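Local coordinates for proteasome accessory factor B/C (PafBC) (Paenarthrobacter aurescens, PDB 6SJ9), which probably acts as a transcriptional regulator of the bacterial DNA damage response, combining winged helix-turn-helix, WYL and WCX domains in a single chain, at residues K30-S35 and V40-M45; L93-S98 and I413-D418; F579-D584 and E619-D624. All blocks are in the same frame, centred on the assembly; numbering follows the deposited sequence.

Overall arrangement
The three contacts follow one another along the chain without touching. Contact 1 lies far out, about 39 Å from the centre of the chain, in what is probably an N-terminal winged helix-turn-helix. The helix 2-17 that backs it ends near the potassium site, formed by Leu16, Thr18, Ile81, Lys83 and Ser85. Contact 2 is about 34 Å from contact 1 between centres, and joins helix 95-118 to the second helix-turn-helix region, 315 residues later in sequence. Contact 3, between a loop and a strand of the C-terminal WCX domain, lies across the chain's centre from contact 2, with their centres about 35 Å and nearest atoms about 15 Å apart. Contacts 1 and 3 are the most distant pair, about 48 Å between centres.

Contact 1: residues K30-S35 and V40-M45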
loop_
_atom_site.group_PDB
_atom_site.type_symbol
_atom_site.label_atom_id
_atom_site.label_comp_id
_atom_site.label_asym_id
_atom_site.label_seq_id
_atom_site.Cartn_x
_atom_site.Cartn_y
_atom_site.Cartn_z
ATOM N N LYS A 30 -21.184 -19.010 23.883
ATOM C CA LYS A 30 -20.082 -18.861 22.935
ATOM C C LYS A 30 -19.559 -17.430 22.861
ATOM O O LYS A 30 -18.347 -17.217 22.731
ATOM C CB LYS A 30 -20.509 -19.321 21.544
ATOM C CG LYS A 30 -20.614 -20.811 21.375
ATOM C CD LYS A 30 -20.996 -21.132 19.944
ATOM C CE LYS A 30 -20.077 -20.432 18.954
ATOM N NZ LYS A 30 -20.420 -20.792 17.551
ATOM N N VAL A 31 -20.450 -16.443 22.925
ATOM C CA VAL A 31 -20.091 -15.054 22.693
ATOM C C VAL A 31 -20.200 -14.220 23.958
ATOM O O VAL A 31 -19.330 -13.389 24.233
ATOM C CB VAL A 31 -20.968 -14.458 21.570
ATOM C CG1 VAL A 31 -20.485 -13.056 21.178
ATOM C CG2 VAL A 31 -20.992 -15.394 20.365
ATOM N N TYR A 32 -21.264 -14.430 24.733
ATOM C CA TYR A 32 -21.602 -13.597 25.878
ATOM C C TYR A 32 -21.232 -14.252 27.207
ATOM O O TYR A 32 -21.965 -14.116 28.198
ATOM C CB TYR A 32 -23.090 -13.253 25.849
ATOM C CG TYR A 32 -23.546 -12.468 24.632
ATOM C CD1 TYR A 32 -23.834 -13.104 23.428
ATOM C CD2 TYR A 32 -23.726 -11.091 24.702
ATOM C CE1 TYR A 32 -24.260 -12.391 22.330
ATOM C CE2 TYR A 32 -24.152 -10.371 23.603
ATOM C CZ TYR A 32 -24.420 -11.024 22.423
ATOM O OH TYR A 32 -24.852 -10.304 21.344
ATOM N N HIS A 33 -20.132 -15.008 27.232
ATOM C CA HIS A 33 -19.647 -15.552 28.495
ATOM C C HIS A 33 -19.283 -14.429 29.455
ATOM O O HIS A 33 -19.430 -14.581 30.672
ATOM C CB HIS A 33 -18.446 -16.477 28.265
ATOM C CG HIS A 33 -17.476 -15.979 27.231
ATOM N ND1 HIS A 33 -16.933 -14.710 27.261
ATOM C CD2 HIS A 33 -16.923 -16.597 26.159
ATOM C CE1 HIS A 33 -16.107 -14.561 26.241
ATOM N NE2 HIS A 33 -16.082 -15.691 25.558
ATOM N N ASP A 34 -18.820 -13.292 28.919
ATOM C CA ASP A 34 -18.400 -12.176 29.761
ATOM C C ASP A 34 -19.555 -11.652 30.607
ATOM O O ASP A 34 -19.359 -11.273 31.767
ATOM C CB ASP A 34 -17.834 -11.064 28.870
ATOM C CG ASP A 34 -17.006 -10.049 29.637
ATOM O OD1 ASP A 34 -16.960 -10.112 30.882
ATOM O OD2 ASP A 34 -16.402 -9.174 28.982
ATOM N N SER A 35 -20.765 -11.618 30.046
ATOM C CA SER A 35 -21.922 -11.095 30.769
ATOM C C SER A 35 -22.226 -11.992 31.962
ATOM O O SER A 35 -22.637 -13.146 31.794
ATOM C CB SER A 35 -23.126 -10.967 29.848
ATOM O OG SER A 35 -22.770 -10.235 28.693
ATOM N N VAL A 40 -31.941 -11.621 31.463
ATOM C CA VAL A 40 -32.589 -10.319 31.320
ATOM C C VAL A 40 -31.661 -9.291 30.680
ATOM O O VAL A 40 -32.016 -8.651 29.682
ATOM C CB VAL A 40 -33.115 -9.851 32.686
ATOM C CG1 VAL A 40 -34.428 -10.536 32.978
ATOM C CG2 VAL A 40 -32.114 -10.205 33.775
ATOM N N ALA A 41 -30.470 -9.102 31.252
ATOM C CA ALA A 41 -29.556 -8.068 30.763
ATOM C C ALA A 41 -28.904 -8.490 29.455
ATOM O O ALA A 41 -28.731 -7.676 28.538
ATOM C CB ALA A 41 -28.492 -7.768 31.814
ATOM N N PHE A 42 -28.513 -9.759 29.376
ATOM C CA PHE A 42 -27.960 -10.312 28.147
ATOM C C PHE A 42 -28.969 -10.215 27.006
ATOM O O PHE A 42 -28.616 -9.811 25.889
ATOM C CB PHE A 42 -27.518 -11.756 28.417
ATOM C CG PHE A 42 -27.675 -12.672 27.249
ATOM C CD1 PHE A 42 -26.736 -12.688 26.223
ATOM C CD2 PHE A 42 -28.748 -13.549 27.190
ATOM C CE1 PHE A 42 -26.893 -13.532 25.152
ATOM C CE2 PHE A 42 -28.903 -14.406 26.124
ATOM C CZ PHE A 42 -27.980 -14.403 25.106
ATOM N N GLY A 43 -30.235 -10.554 27.279
ATOM C CA GLY A 43 -31.236 -10.520 26.227
ATOM C C GLY A 43 -31.341 -9.170 25.547
ATOM O O GLY A 43 -31.504 -9.093 24.328
ATOM N N ARG A 44 -31.256 -8.082 26.313
ATOM C CA ARG A 44 -31.305 -6.787 25.639
ATOM C C ARG A 44 -29.978 -6.444 24.967
ATOM O O ARG A 44 -29.965 -5.853 23.882
ATOM C CB ARG A 44 -31.765 -5.665 26.578
ATOM C CG ARG A 44 -31.525 -5.789 28.073
ATOM C CD ARG A 44 -32.171 -4.550 28.764
ATOM N NE ARG A 44 -31.822 -4.449 30.176
ATOM C CZ ARG A 44 -32.586 -4.887 31.172
ATOM N NH1 ARG A 44 -33.761 -5.460 30.925
ATOM N NH2 ARG A 44 -32.170 -4.756 32.426
HETATM N N MSE A 45 -28.857 -6.797 25.580
HETATM C CA MSE A 45 -27.570 -6.540 24.937
HETATM C C MSE A 45 -27.429 -7.358 23.642
HETATM O O MSE A 45 -26.789 -6.927 22.687
HETATM C CB MSE A 45 -26.428 -6.853 25.899
HETATM C CG MSE A 45 -25.035 -6.483 25.390
HETATM SE SE MSE A 45 -23.690 -7.643 26.241
HETATM C CE MSE A 45 -24.579 -7.862 27.996
#
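Phe42 drives its edge into one face of the Tyr32 ring in a T-shaped pair, with the centroids 5.0 Å apart and the planes at 74°. The leading atom is Phe42 CE1, which comes to 3.5 Å from Tyr32 CD1, toward the rim of the tyrosine face, while the neighbouring Phe42 CD1 rests 3.7 Å from Tyr32 CB. Phe42 holds CG short of fully anti to its backbone N (chi1 147°), a departure from the staggered position that accompanies this edge-on approach.

A Met-aromatic contact uses the rim of the same tyrosine. Met45, present as selenomethionine, sets its SE in the ring plane, 4.9 Å from the Tyr32 centroid and 3.8 Å from Tyr32 CD2. One aromatic ring thus receives an aromatic edge on its face and a selenium at its border. These side chains join the end of helix 24-31 and the turn after it to helix 39-55. Followed by strands 61-63 and 78-80, the two helices are consistent with the helix-turn-helix and wing of a winged helix domain, in which 39-55 would be the recognition helix.

Polar atoms enter at two places. Ser35 OG lies only 3.1 Å from the terminal methyl CE of Met45, a tight approach, and 3.7 Å from its SE; the bend of the methionine chain at chi3 (-33°) turns the methyl toward this hydroxyl. Tyr32 OH is hydrogen-bonded to Asp49, farther along helix 39-55, while Leu11 and Arg7 of helix 2-17 touch the tyrosine side chain.

Contact 2: residues L93-S98 and I413-D418; sequences LTPAES and ISEHLD
The carboxylate of Glu415 has the Pro95 ring on one side of its plane, with Pro95 CG standing almost straight above OE2 at 3.4 Å and Pro95 CD at the same distance from OE2 but on a slant. The His416 ring, poorly ordered, carries this same OE2 about 4.2 Å above one face, toward its rim. Pro95 is the first residue of helix 95-118, directly after the N-cap Thr94, a position that suits proline because no backbone N-H is needed there. Its partners belong to the end of strand 410-413 and the loop that follows it in the PafC helix-turn-helix region, so the start of helix 95-118 packs against a loop from the later part of the chain.

Glu415 reaches the ring by placing CG anti to the backbone N (chi1 168°) and then bending at chi2. Its OE2 is buried here with no polar partner in the model; the slightly positive ring hydrogens of Pro95 may partly compensate. Farther back, Pro95 CB packs on Ile413 CG2 at 4.1 Å, and Val360 of helix 346-360 adds to the apolar surroundings. With a glycine here the ring would be lost, and Ile413 CG2 and the Glu415 carboxylate would probably be left facing a gap.

A capping box fixes the helix start: Glu97 N donates to Thr94 OG1 (3.1 Å, nearly straight at 170°), and Thr94 N returns a bond to Glu97 OE1, which also forms a salt bridge with Lys464. Thr94 O accepts twice, from Ser98 N and from Ser98 OG, the hydroxyl lying 2.9 Å away and 50° out of the carbonyl plane.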
loop_
_atom_site.group_PDB
_atom_site.type_symbol
_atom_site.label_atom_id
_atom_site.label_comp_id
_atom_site.label_asym_id
_atom_site.label_seq_id
_atom_site.Cartn_x
_atom_site.Cartn_y
_atom_site.Cartn_z
ATOM N N LEU A 93 -19.074 0.092 0.712
ATOM C CA LEU A 93 -18.144 0.903 1.471
ATOM C C LEU A 93 -18.457 2.370 1.265
ATOM O O LEU A 93 -18.763 2.788 0.151
ATOM C CB LEU A 93 -16.695 0.606 1.046
ATOM C CG LEU A 93 -16.223 -0.817 1.361
ATOM C CD1 LEU A 93 -14.772 -1.028 0.959
ATOM C CD2 LEU A 93 -16.424 -1.090 2.851
ATOM N N THR A 94 -18.426 3.137 2.348
ATOM C CA THR A 94 -18.409 4.579 2.222
ATOM C C THR A 94 -17.020 5.060 1.779
ATOM O O THR A 94 -16.012 4.362 1.951
ATOM C CB THR A 94 -18.744 5.233 3.545
ATOM O OG1 THR A 94 -17.628 5.035 4.423
ATOM C CG2 THR A 94 -20.069 4.637 4.142
ATOM N N PRO A 95 -16.937 6.286 1.249
ATOM C CA PRO A 95 -15.613 6.816 0.914
ATOM C C PRO A 95 -14.639 6.813 2.084
ATOM O O PRO A 95 -13.482 6.412 1.903
ATOM C CB PRO A 95 -15.929 8.231 0.410
ATOM C CG PRO A 95 -17.400 8.105 -0.172
ATOM C CD PRO A 95 -18.059 7.156 0.811
ATOM N N ALA A 96 -15.079 7.174 3.287
ATOM C CA ALA A 96 -14.197 7.100 4.434
ATOM C C ALA A 96 -13.670 5.672 4.609
ATOM O O ALA A 96 -12.454 5.453 4.642
ATOM C CB ALA A 96 -14.903 7.595 5.702
ATOM N N GLU A 97 -14.575 4.685 4.669
ATOM C CA GLU A 97 -14.161 3.289 4.811
ATOM C C GLU A 97 -13.182 2.858 3.729
ATOM O O GLU A 97 -12.252 2.094 3.997
ATOM C CB GLU A 97 -15.375 2.360 4.769
ATOM C CG GLU A 97 -16.249 2.531 5.937
ATOM C CD GLU A 97 -17.576 1.742 5.796
ATOM O OE1 GLU A 97 -17.972 1.429 4.662
ATOM O OE2 GLU A 97 -18.204 1.480 6.842
ATOM N N SER A 98 -13.445 3.250 2.481
ATOM C CA SER A 98 -12.576 2.890 1.380
ATOM C C SER A 98 -11.201 3.511 1.513
ATOM O O SER A 98 -10.210 2.889 1.113
ATOM C CB SER A 98 -13.210 3.355 0.069
ATOM O OG SER A 98 -14.533 2.842 -0.053
ATOM N N ILE A 413 -12.430 13.939 -1.416
ATOM C CA ILE A 413 -12.836 12.638 -1.927
ATOM C C ILE A 413 -14.344 12.715 -2.078
ATOM O O ILE A 413 -15.058 12.829 -1.085
ATOM C CB ILE A 413 -12.389 11.519 -0.974
ATOM C CG1 ILE A 413 -10.868 11.513 -0.913
ATOM C CG2 ILE A 413 -12.901 10.190 -1.433
ATOM C CD1 ILE A 413 -10.222 10.463 -0.012
ATOM N N SER A 414 -14.818 12.814 -3.314
ATOM C CA SER A 414 -16.224 13.092 -3.579
ATOM C C SER A 414 -17.152 11.961 -3.117
ATOM O O SER A 414 -16.854 10.771 -3.290
ATOM C CB SER A 414 -16.424 13.406 -5.062
ATOM O OG SER A 414 -16.011 12.335 -5.882
ATOM N N GLU A 415 -18.235 12.345 -2.440
ATOM C CA GLU A 415 -19.270 11.422 -1.991
ATOM C C GLU A 415 -20.370 11.342 -3.051
ATOM O O GLU A 415 -21.125 12.301 -3.253
ATOM C CB GLU A 415 -19.838 11.847 -0.637
ATOM C CG GLU A 415 -21.126 11.102 -0.224
ATOM C CD GLU A 415 -20.909 9.680 0.292
ATOM O OE1 GLU A 415 -20.942 9.494 1.527
ATOM O OE2 GLU A 415 -20.730 8.748 -0.530
ATOM N N HIS A 416 -20.441 10.208 -3.739
ATOM C CA HIS A 416 -21.584 9.821 -4.565
ATOM C C HIS A 416 -22.714 9.371 -3.638
ATOM O O HIS A 416 -22.715 8.244 -3.143
ATOM C CB HIS A 416 -21.136 8.746 -5.545
ATOM C CG HIS A 416 -20.319 7.671 -4.904
ATOM N ND1 HIS A 416 -20.870 6.640 -4.174
ATOM C CD2 HIS A 416 -18.976 7.488 -4.859
ATOM C CE1 HIS A 416 -19.904 5.865 -3.715
ATOM N NE2 HIS A 416 -18.747 6.355 -4.120
ATOM N N LEU A 417 -23.684 10.264 -3.412
ATOM C CA LEU A 417 -24.753 10.058 -2.431
ATOM C C LEU A 417 -25.547 8.776 -2.695
ATOM O O LEU A 417 -25.925 8.482 -3.834
ATOM C CB LEU A 417 -25.674 11.287 -2.442
ATOM C CG LEU A 417 -26.658 11.634 -1.316
ATOM C CD1 LEU A 417 -26.990 13.129 -1.349
ATOM C CD2 LEU A 417 -27.928 10.814 -1.380
ATOM N N ASP A 418 -25.826 8.037 -1.608
ATOM C CA ASP A 418 -26.677 6.829 -1.583
ATOM C C ASP A 418 -26.412 5.926 -2.785
ATOM O O ASP A 418 -27.320 5.425 -3.449
ATOM C CB ASP A 418 -28.165 7.172 -1.466
ATOM C CG ASP A 418 -28.578 7.525 -0.045
ATOM O OD1 ASP A 418 -27.710 7.497 0.855
ATOM O OD2 ASP A 418 -29.772 7.820 0.172
#

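Contact 3: residues F579-D584 and E619-D624; sequences FTPGED and EVRFGD
Arg621 lays one face of its guanidinium over Pro581, whose CB sits 3.3 Å from NE and 3.5 Å from NH2. At the group's edge, near its plane, NH2 reaches Gly582 O at 3.0 Å; the hydrogen bond is weak, bent to 124° at the hydrogen. A bend at chi3 (64°) swings the guanidinium across this loop. Near the strand's end the backbones draw close, with Asp584 O 3.9 Å from Gly623 O.

Strand 616-622, which carries Arg621, is an inner strand of a four-stranded antiparallel sheet in the order 2-3-1-4, and with its helices this matches the ferredoxin-like fold of the WCX domain. The 579-584 loop leads into strand 586-592, which pairs with 616-622 in that sheet.

In the next shell, Asp585 OD2 accepts from both Arg621 NE, as a salt bridge, and Gly582 N, and so ties the arginine to the loop it lies on. The loop is held in turn by salt bridges from Glu583 to Arg520 and from Asp584 to Arg553, both in the second WYL region. Beyond Gly623, Asp624 OD2 caps Gly626 N just before helix 627-634.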
loop_
_atom_site.group_PDB
_atom_site.type_symbol
_atom_site.label_atom_id
_atom_site.label_comp_id
_atom_site.label_asym_id
_atom_site.label_seq_id
_atom_site.Cartn_x
_atom_site.Cartn_y
_atom_site.Cartn_z
ATOM N N PHE A 579 7.824 -0.573 9.166
ATOM C CA PHE A 579 8.667 0.370 8.452
ATOM C C PHE A 579 10.120 0.459 8.959
ATOM O O PHE A 579 10.926 1.210 8.375
ATOM C CB PHE A 579 7.994 1.746 8.478
ATOM C CG PHE A 579 6.675 1.796 7.721
ATOM C CD1 PHE A 579 5.493 1.494 8.350
ATOM C CD2 PHE A 579 6.652 2.057 6.353
ATOM C CE1 PHE A 579 4.278 1.549 7.693
ATOM C CE2 PHE A 579 5.425 2.155 5.652
ATOM C CZ PHE A 579 4.228 1.880 6.325
ATOM N N THR A 580 10.485 -0.247 10.026
ATOM C CA THR A 580 11.880 -0.195 10.500
ATOM C C THR A 580 12.810 -0.858 9.489
ATOM O O THR A 580 12.393 -1.760 8.773
ATOM C CB THR A 580 12.033 -0.859 11.873
ATOM O OG1 THR A 580 11.534 -2.195 11.831
ATOM C CG2 THR A 580 11.269 -0.107 12.935
ATOM N N PRO A 581 14.065 -0.401 9.366
ATOM C CA PRO A 581 15.003 -1.111 8.473
ATOM C C PRO A 581 15.109 -2.557 8.911
ATOM O O PRO A 581 15.072 -2.848 10.107
ATOM C CB PRO A 581 16.335 -0.363 8.636
ATOM C CG PRO A 581 16.173 0.543 9.742
ATOM C CD PRO A 581 14.725 0.711 10.078
ATOM N N GLY A 582 15.120 -3.468 7.920
ATOM C CA GLY A 582 15.236 -4.898 8.176
ATOM C C GLY A 582 16.690 -5.380 8.321
ATOM O O GLY A 582 17.624 -4.833 7.736
ATOM N N GLU A 583 16.861 -6.433 9.119
ATOM C CA GLU A 583 18.178 -7.019 9.329
ATOM C C GLU A 583 18.817 -7.466 8.010
ATOM O O GLU A 583 20.031 -7.380 7.839
ATOM C CB GLU A 583 18.034 -8.215 10.274
ATOM C CG GLU A 583 19.388 -9.017 10.442
ATOM C CD GLU A 583 20.450 -8.220 11.234
ATOM O OE1 GLU A 583 20.094 -7.269 11.972
ATOM O OE2 GLU A 583 21.651 -8.514 11.084
ATOM N N ASP A 584 18.006 -7.911 7.059
ATOM C CA ASP A 584 18.472 -8.467 5.804
ATOM C C ASP A 584 18.530 -7.431 4.679
ATOM O O ASP A 584 18.735 -7.813 3.528
ATOM C CB ASP A 584 17.542 -9.623 5.383
ATOM C CG ASP A 584 17.356 -10.698 6.488
ATOM O OD1 ASP A 584 18.296 -11.017 7.245
ATOM O OD2 ASP A 584 16.240 -11.226 6.614
ATOM N N GLU A 619 20.920 6.635 -2.109
ATOM C CA GLU A 619 21.303 5.417 -1.424
ATOM C C GLU A 619 20.082 4.874 -0.676
ATOM O O GLU A 619 19.540 5.559 0.194
ATOM C CB GLU A 619 22.435 5.777 -0.469
ATOM C CG GLU A 619 23.164 4.671 0.164
ATOM C CD GLU A 619 24.267 5.217 1.030
ATOM O OE1 GLU A 619 25.428 5.258 0.571
ATOM O OE2 GLU A 619 23.944 5.671 2.153
ATOM N N VAL A 620 19.611 3.688 -1.038
ATOM C CA VAL A 620 18.392 3.131 -0.459
ATOM C C VAL A 620 18.646 1.703 0.024
ATOM O O VAL A 620 19.458 0.973 -0.546
ATOM C CB VAL A 620 17.205 3.150 -1.471
ATOM C CG1 VAL A 620 16.945 4.564 -1.957
ATOM C CG2 VAL A 620 17.480 2.283 -2.625
ATOM N N ARG A 621 17.865 1.274 1.017
ATOM C CA ARG A 621 17.852 -0.104 1.490
ATOM C C ARG A 621 16.679 -0.855 0.870
ATOM O O ARG A 621 15.528 -0.484 1.082
ATOM C CB ARG A 621 17.748 -0.150 3.016
ATOM C CG ARG A 621 18.931 0.494 3.748
ATOM C CD ARG A 621 18.614 0.717 5.256
ATOM N NE ARG A 621 18.396 -0.532 6.016
ATOM C CZ ARG A 621 19.315 -1.127 6.787
ATOM N NH1 ARG A 621 20.539 -0.602 6.905
ATOM N NH2 ARG A 621 19.019 -2.246 7.447
ATOM N N PHE A 622 16.969 -1.906 0.105
ATOM C CA PHE A 622 15.957 -2.791 -0.451
ATOM C C PHE A 622 15.844 -4.020 0.424
ATOM O O PHE A 622 16.845 -4.479 1.002
ATOM C CB PHE A 622 16.294 -3.214 -1.878
ATOM C CG PHE A 622 15.904 -2.210 -2.878
ATOM C CD1 PHE A 622 16.825 -1.260 -3.305
ATOM C CD2 PHE A 622 14.620 -2.168 -3.374
ATOM C CE1 PHE A 622 16.449 -0.298 -4.238
ATOM C CE2 PHE A 622 14.238 -1.215 -4.300
ATOM C CZ PHE A 622 15.143 -0.272 -4.733
ATOM N N GLY A 623 14.605 -4.515 0.548
ATOM C CA GLY A 623 14.314 -5.632 1.429
ATOM C C GLY A 623 14.965 -6.923 0.989
ATOM O O GLY A 623 15.278 -7.774 1.833
ATOM N N ASP A 624 15.178 -7.083 -0.319
ATOM C CA ASP A 624 15.742 -8.291 -0.877
ATOM C C ASP A 624 16.371 -7.910 -2.214
ATOM O O ASP A 624 15.772 -7.173 -3.001
ATOM C CB ASP A 624 14.663 -9.374 -1.083
ATOM C CG ASP A 624 15.257 -10.707 -1.583
ATOM O OD1 ASP A 624 15.591 -11.554 -0.715
ATOM O OD2 ASP A 624 15.423 -10.902 -2.819
#